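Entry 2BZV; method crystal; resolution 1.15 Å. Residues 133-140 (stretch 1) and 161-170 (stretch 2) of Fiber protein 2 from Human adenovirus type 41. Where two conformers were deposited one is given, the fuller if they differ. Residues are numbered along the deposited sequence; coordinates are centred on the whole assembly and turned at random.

Stretch 1 133-140: ITFSVVYN
Stretch 2 161-170: HPPTAVFCYI

At the centre of this contact a methyl group sits on an aromatic face. Ala165 CB lies 3.6 Å from the centroid of the Phe135 ring (atoms CG to CZ), 8° off the ring normal, a CH-pi contact that puts the methyl almost squarely over one face of the ring. Phe135 holds chi1 t (167°) and chi2 79°, which carries its CZ to 4.3 Å from Phe167 CD2. Phe167, chi1 p (60°) and chi2 101°, also receives Val137, whose CG1 stands 4.2 Å from Phe167 CB with chi1 p.

The framework is two extended strands, 135-139 and 165-170, running in the same general direction at 31°, their axes 8.8 Å apart at closest approach. No hydrogen bond joins them directly; side chains fill the gap. Register advances two residues at a time: CA to CA, Phe135 to Ala165 is 7.4 Å, Val137 to Phe167 8.1 Å and Tyr139 to Tyr169 8.8 Å, so the backbones draw apart toward the Tyr139 end. Beta alternation points these residues toward the partner, while Ser136 and Val138 stay out of reach.

Toward the Ile133 end of the contact, Ile133 (chi1 m, chi2 t) extends the apolar seam: its CD1 packs 3.6 Å from Pro163 CD, and its CG2 lies 4.3 Å from Pro162 CB.

At the other end Tyr139 (chi1 m, chi2 -73°) meets Tyr169 (chi1 p, chi2 92°) obliquely, ring centroids 5.2 Å apart and planes at 40°. Tyr139 OH reaches 3.4 Å from Phe167 CD1, which lies at the edge of the tyrosine ring, and 3.5 Å from Tyr169 CB. The polar edge is closed by one water, 2.7 Å from Tyr139 OH and donating to Cys168 O at 2.8 Å, bridging a hydroxyl and a carbonyl that have no direct hydrogen bond.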

ATOM      1  N   ILE A 133      -4.098   6.250 -18.647  1.00 37.34           N
ATOM      2  CA  ILE A 133      -4.898   5.049 -18.407  1.00 35.71           C
ATOM      3  C   ILE A 133      -5.563   5.116 -17.036  1.00 31.22           C
ATOM      4  O   ILE A 133      -4.867   5.387 -16.052  1.00 30.79           O
ATOM      5  CB  ILE A 133      -4.026   3.778 -18.536  1.00 37.15           C
ATOM      6  CG1 ILE A 133      -3.398   3.733 -19.935  1.00 40.40           C
ATOM      7  CG2 ILE A 133      -4.853   2.525 -18.220  1.00 35.36           C
ATOM      8  CD1 ILE A 133      -2.670   2.456 -20.303  1.00 41.93           C
ATOM      9  N   THR A 134      -6.881   4.881 -16.993  1.00 25.16           N
ATOM     10  CA  THR A 134      -7.626   4.893 -15.738  1.00 23.51           C
ATOM     11  C   THR A 134      -7.864   3.465 -15.235  1.00 18.75           C
ATOM     12  O   THR A 134      -7.947   2.528 -16.023  1.00 18.42           O
ATOM     13  CB  THR A 134      -8.998   5.598 -15.846  1.00 25.23           C
ATOM     14  OG1 THR A 134      -9.844   4.850 -16.731  1.00 28.49           O
ATOM     15  CG2 THR A 134      -8.854   7.016 -16.370  1.00 32.09           C
ATOM     16  N   PHE A 135      -7.969   3.319 -13.925  1.00 16.49           N
ATOM     17  CA  PHE A 135      -8.292   2.049 -13.266  1.00 14.38           C
ATOM     18  C   PHE A 135      -9.244   2.349 -12.135  1.00 13.65           C
ATOM     19  O   PHE A 135      -9.079   3.352 -11.445  1.00 15.38           O
ATOM     20  CB  PHE A 135      -7.029   1.398 -12.685  1.00 14.40           C
ATOM     21  CG  PHE A 135      -7.299   0.264 -11.724  1.00 13.46           C
ATOM     22  CD1 PHE A 135      -7.632  -0.992 -12.216  1.00 13.48           C
ATOM     23  CD2 PHE A 135      -7.224   0.432 -10.346  1.00 14.80           C
ATOM     24  CE1 PHE A 135      -7.880  -2.059 -11.362  1.00 13.09           C
ATOM     25  CE2 PHE A 135      -7.488  -0.636  -9.485  1.00 14.44           C
ATOM     26  CZ  PHE A 135      -7.804  -1.886  -9.988  1.00 14.01           C
ATOM     27  N   SER A 136     -10.226   1.484 -11.947  1.00 12.42           N
ATOM     28  CA  SER A 136     -11.053   1.565 -10.760  1.00 13.30           C
ATOM     29  C   SER A 136     -11.415   0.173 -10.272  1.00 11.31           C
ATOM     30  O   SER A 136     -11.437  -0.780 -11.061  1.00 10.62           O
ATOM     31  CB  SER A 136     -12.322   2.375 -11.015  1.00 14.70           C
ATOM     32  OG  SER A 136     -13.129   1.732 -11.980  1.00 16.89           O
ATOM     33  N   VAL A 137     -11.716   0.090  -8.981  1.00 11.21           N
ATOM     34  CA  VAL A 137     -12.273  -1.115  -8.387  1.00 11.48           C
ATOM     35  C   VAL A 137     -13.484  -0.705  -7.559  1.00 11.06           C
ATOM     36  O   VAL A 137     -13.413   0.260  -6.793  1.00 12.64           O
ATOM     37  CB  VAL A 137     -11.221  -1.914  -7.570  1.00 12.96           C
ATOM     38  CG1 VAL A 137     -10.547  -1.071  -6.496  1.00 15.72           C
ATOM     39  CG2 VAL A 137     -11.868  -3.160  -6.973  1.00 12.88           C
ATOM     40  N   VAL A 138     -14.592  -1.414  -7.781  1.00 10.74           N
ATOM     41  CA  VAL A 138     -15.803  -1.238  -6.977  0.50 11.27           C
ATOM     42  C   VAL A 138     -16.093  -2.529  -6.279  1.00 10.02           C
ATOM     43  O   VAL A 138     -15.943  -3.626  -6.850  1.00 10.00           O
ATOM     44  CB  VAL A 138     -16.981  -0.910  -8.124  0.65 12.47           C
ATOM     45  CG1 VAL A 138     -18.372  -1.006  -7.487  0.65 13.78           C
ATOM     46  CG2 VAL A 138     -16.701   0.491  -8.790  0.70 14.36           C
ATOM     47  N   TYR A 139     -16.492  -2.415  -5.022  1.00  9.81           N
ATOM     48  CA  TYR A 139     -16.712  -3.563  -4.156  1.00  9.69           C
ATOM     49  C   TYR A 139     -18.188  -3.881  -3.989  1.00  9.61           C
ATOM     50  O   TYR A 139     -19.012  -2.987  -3.786  1.00 10.37           O
ATOM     51  CB  TYR A 139     -16.080  -3.300  -2.785  1.00 10.41           C
ATOM     52  CG  TYR A 139     -14.596  -2.979  -2.899  1.00 10.59           C
ATOM     53  CD1 TYR A 139     -13.672  -3.978  -3.197  1.00 10.86           C
ATOM     54  CD2 TYR A 139     -14.125  -1.677  -2.759  1.00 12.63           C
ATOM     55  CE1 TYR A 139     -12.316  -3.679  -3.321  1.00 10.84           C
ATOM     56  CE2 TYR A 139     -12.767  -1.373  -2.887  1.00 13.68           C
ATOM     57  CZ  TYR A 139     -11.881  -2.385  -3.173  1.00 11.95           C
ATOM     58  OH  TYR A 139     -10.526  -2.129  -3.303  1.00 12.72           O
ATOM     59  N   ASN A 140     -18.493  -5.166  -4.065  1.00  9.71           N
ATOM     60  CA  ASN A 140     -19.806  -5.697  -3.729  1.00  9.54           C
ATOM     61  C   ASN A 140     -20.956  -5.142  -4.561  1.00  9.84           C
ATOM     62  O   ASN A 140     -22.063  -4.979  -4.052  1.00 10.34           O
ATOM     63  CB  ASN A 140     -20.059  -5.552  -2.218  1.00  9.60           C
ATOM     64  CG  ASN A 140     -19.069  -6.367  -1.403  1.00  9.02           C
ATOM     65  OD1 ASN A 140     -18.492  -7.336  -1.898  1.00  9.24           O
ATOM     66  ND2 ASN A 140     -18.909  -6.007  -0.143  1.00  9.78           N
ATOM     67  N   HIS A 161      -3.273  -4.011 -22.485  1.00 15.20           N
ATOM     68  CA  HIS A 161      -2.305  -4.425 -21.514  0.50 16.62           C
ATOM     69  C   HIS A 161      -1.965  -3.261 -20.586  1.00 15.62           C
ATOM     70  O   HIS A 161      -0.913  -2.621 -20.667  1.00 16.75           O
ATOM     71  CB  HIS A 161      -1.110  -5.074 -22.196  0.50 18.52           C
ATOM     72  CG  HIS A 161       0.034  -5.658 -21.412  0.65 20.15           C
ATOM     73  ND1 HIS A 161      -0.201  -6.215 -20.171  0.65 22.19           N
ATOM     74  CD2 HIS A 161       1.323  -5.945 -21.702  0.65 22.37           C
ATOM     75  CE1 HIS A 161       0.912  -6.782 -19.717  0.65 21.92           C
ATOM     76  NE2 HIS A 161       1.847  -6.631 -20.641  0.65 23.97           N
ATOM     77  N   PRO A 162      -2.911  -2.943 -19.700  1.00 14.91           N
ATOM     78  CA  PRO A 162      -2.762  -1.793 -18.821  1.00 15.05           C
ATOM     79  C   PRO A 162      -1.657  -1.999 -17.805  1.00 14.58           C
ATOM     80  O   PRO A 162      -1.288  -3.139 -17.516  1.00 14.01           O
ATOM     81  CB  PRO A 162      -4.116  -1.708 -18.097  1.00 15.66           C
ATOM     82  CG  PRO A 162      -4.852  -2.919 -18.419  1.00 17.16           C
ATOM     83  CD  PRO A 162      -4.173  -3.672 -19.490  1.00 15.21           C
ATOM     84  N   PRO A 163      -1.133  -0.911 -17.234  1.00 16.33           N
ATOM     85  CA  PRO A 163      -0.145  -1.050 -16.173  1.00 16.78           C
ATOM     86  C   PRO A 163      -0.738  -1.776 -14.967  1.00 14.16           C
ATOM     87  O   PRO A 163      -1.945  -1.709 -14.722  1.00 13.13           O
ATOM     88  CB  PRO A 163       0.206   0.403 -15.808  1.00 18.68           C
ATOM     89  CG  PRO A 163      -0.650   1.286 -16.607  1.00 20.57           C
ATOM     90  CD  PRO A 163      -1.475   0.487 -17.542  1.00 17.87           C
ATOM     91  N   THR A 164       0.112  -2.462 -14.229  1.00 12.70           N
ATOM     92  CA  THR A 164      -0.269  -3.074 -12.972  1.00 11.94           C
ATOM     93  C   THR A 164      -0.853  -2.027 -12.028  1.00 10.92           C
ATOM     94  O   THR A 164      -0.378  -0.876 -11.979  1.00 12.76           O
ATOM     95  CB  THR A 164       0.965  -3.711 -12.318  1.00 12.48           C
ATOM     96  OG1 THR A 164       1.466  -4.733 -13.187  1.00 14.56           O
ATOM     97  CG2 THR A 164       0.609  -4.294 -10.972  1.00 12.79           C
ATOM     98  N   ALA A 165      -1.895  -2.413 -11.296  1.00  9.11           N
ATOM     99  CA  ALA A 165      -2.519  -1.547 -10.302  1.00  9.56           C
ATOM    100  C   ALA A 165      -2.442  -2.204  -8.939  1.00  9.24           C
ATOM    101  O   ALA A 165      -2.567  -3.417  -8.827  1.00  9.59           O
ATOM    102  CB  ALA A 165      -3.976  -1.280 -10.667  1.00 10.26           C
ATOM    103  N   VAL A 166      -2.269  -1.375  -7.923  1.00 10.20           N
ATOM    104  CA  VAL A 166      -2.265  -1.802  -6.536  1.00 11.90           C
ATOM    105  C   VAL A 166      -3.423  -1.124  -5.830  1.00 12.01           C
ATOM    106  O   VAL A 166      -3.657   0.072  -6.019  1.00 16.01           O
ATOM    107  CB  VAL A 166      -0.905  -1.485  -5.865  1.00 13.90           C
ATOM    108  CG1 VAL A 166      -0.916  -1.878  -4.398  1.00 16.17           C
ATOM    109  CG2 VAL A 166       0.215  -2.186  -6.614  1.00 17.40           C
ATOM    110  N   PHE A 167      -4.160  -1.873  -5.018  1.00 10.20           N
ATOM    111  CA  PHE A 167      -5.318  -1.350  -4.306  1.00 10.00           C
ATOM    112  C   PHE A 167      -5.382  -1.970  -2.914  1.00  8.94           C
ATOM    113  O   PHE A 167      -4.690  -2.938  -2.630  1.00  9.21           O
ATOM    114  CB  PHE A 167      -6.618  -1.592  -5.094  1.00 10.54           C
ATOM    115  CG  PHE A 167      -6.935  -3.057  -5.361  1.00  9.97           C
ATOM    116  CD1 PHE A 167      -7.866  -3.726  -4.580  1.00 10.59           C
ATOM    117  CD2 PHE A 167      -6.312  -3.731  -6.399  1.00 10.48           C
ATOM    118  CE1 PHE A 167      -8.152  -5.066  -4.818  1.00 10.94           C
ATOM    119  CE2 PHE A 167      -6.597  -5.067  -6.642  1.00 10.55           C
ATOM    120  CZ  PHE A 167      -7.512  -5.728  -5.855  1.00 10.91           C
ATOM    121  N   CYS A 168      -6.198  -1.394  -2.045  1.00  8.89           N
ATOM    122  CA  CYS A 168      -6.271  -1.805  -0.645  0.60  8.76           C
ATOM    123  C   CYS A 168      -7.735  -1.699  -0.194  1.00  8.79           C
ATOM    124  O   CYS A 168      -8.336  -0.642  -0.446  1.00 10.92           O
ATOM    125  CB  CYS A 168      -5.369  -0.898   0.215  0.75  9.18           C
ATOM    126  SG  CYS A 168      -5.477  -1.195   1.981  0.75 11.92           S
ATOM    127  N   TYR A 169      -8.266  -2.692   0.506  1.00  8.25           N
ATOM    128  CA  TYR A 169      -9.634  -2.621   1.002  1.00  8.45           C
ATOM    129  C   TYR A 169      -9.736  -3.300   2.365  1.00  8.06           C
ATOM    130  O   TYR A 169      -8.828  -4.011   2.808  1.00  8.65           O
ATOM    131  CB  TYR A 169     -10.621  -3.219  -0.023  1.00  9.14           C
ATOM    132  CG  TYR A 169     -10.401  -4.706  -0.246  1.00  8.07           C
ATOM    133  CD1 TYR A 169     -11.091  -5.655   0.502  1.00  8.24           C
ATOM    134  CD2 TYR A 169      -9.493  -5.156  -1.208  1.00  8.12           C
ATOM    135  CE1 TYR A 169     -10.882  -7.024   0.298  1.00  7.71           C
ATOM    136  CE2 TYR A 169      -9.273  -6.516  -1.414  1.00  7.93           C
ATOM    137  CZ  TYR A 169      -9.970  -7.443  -0.648  1.00  7.64           C
ATOM    138  OH  TYR A 169      -9.720  -8.786  -0.858  1.00  7.83           O
ATOM    139  N   ILE A 170     -10.863  -3.036   3.033  1.00  8.22           N
ATOM    140  CA  ILE A 170     -11.194  -3.591   4.330  1.00  8.70           C
ATOM    141  C   ILE A 170     -11.969  -4.896   4.154  1.00  8.39           C
ATOM    142  O   ILE A 170     -12.908  -4.955   3.345  1.00  9.18           O
ATOM    143  CB  ILE A 170     -12.070  -2.610   5.125  1.00  9.82           C
ATOM    144  CG1 ILE A 170     -11.442  -1.212   5.193  1.00 12.31           C
ATOM    145  CG2 ILE A 170     -12.395  -3.172   6.509  1.00 10.22           C
ATOM    146  CD1 ILE A 170     -10.214  -1.151   6.037  1.00 14.95           C
TER
HETATM  147  O   HOH W   1      -9.798   0.373  -2.669  1.00 23.09           O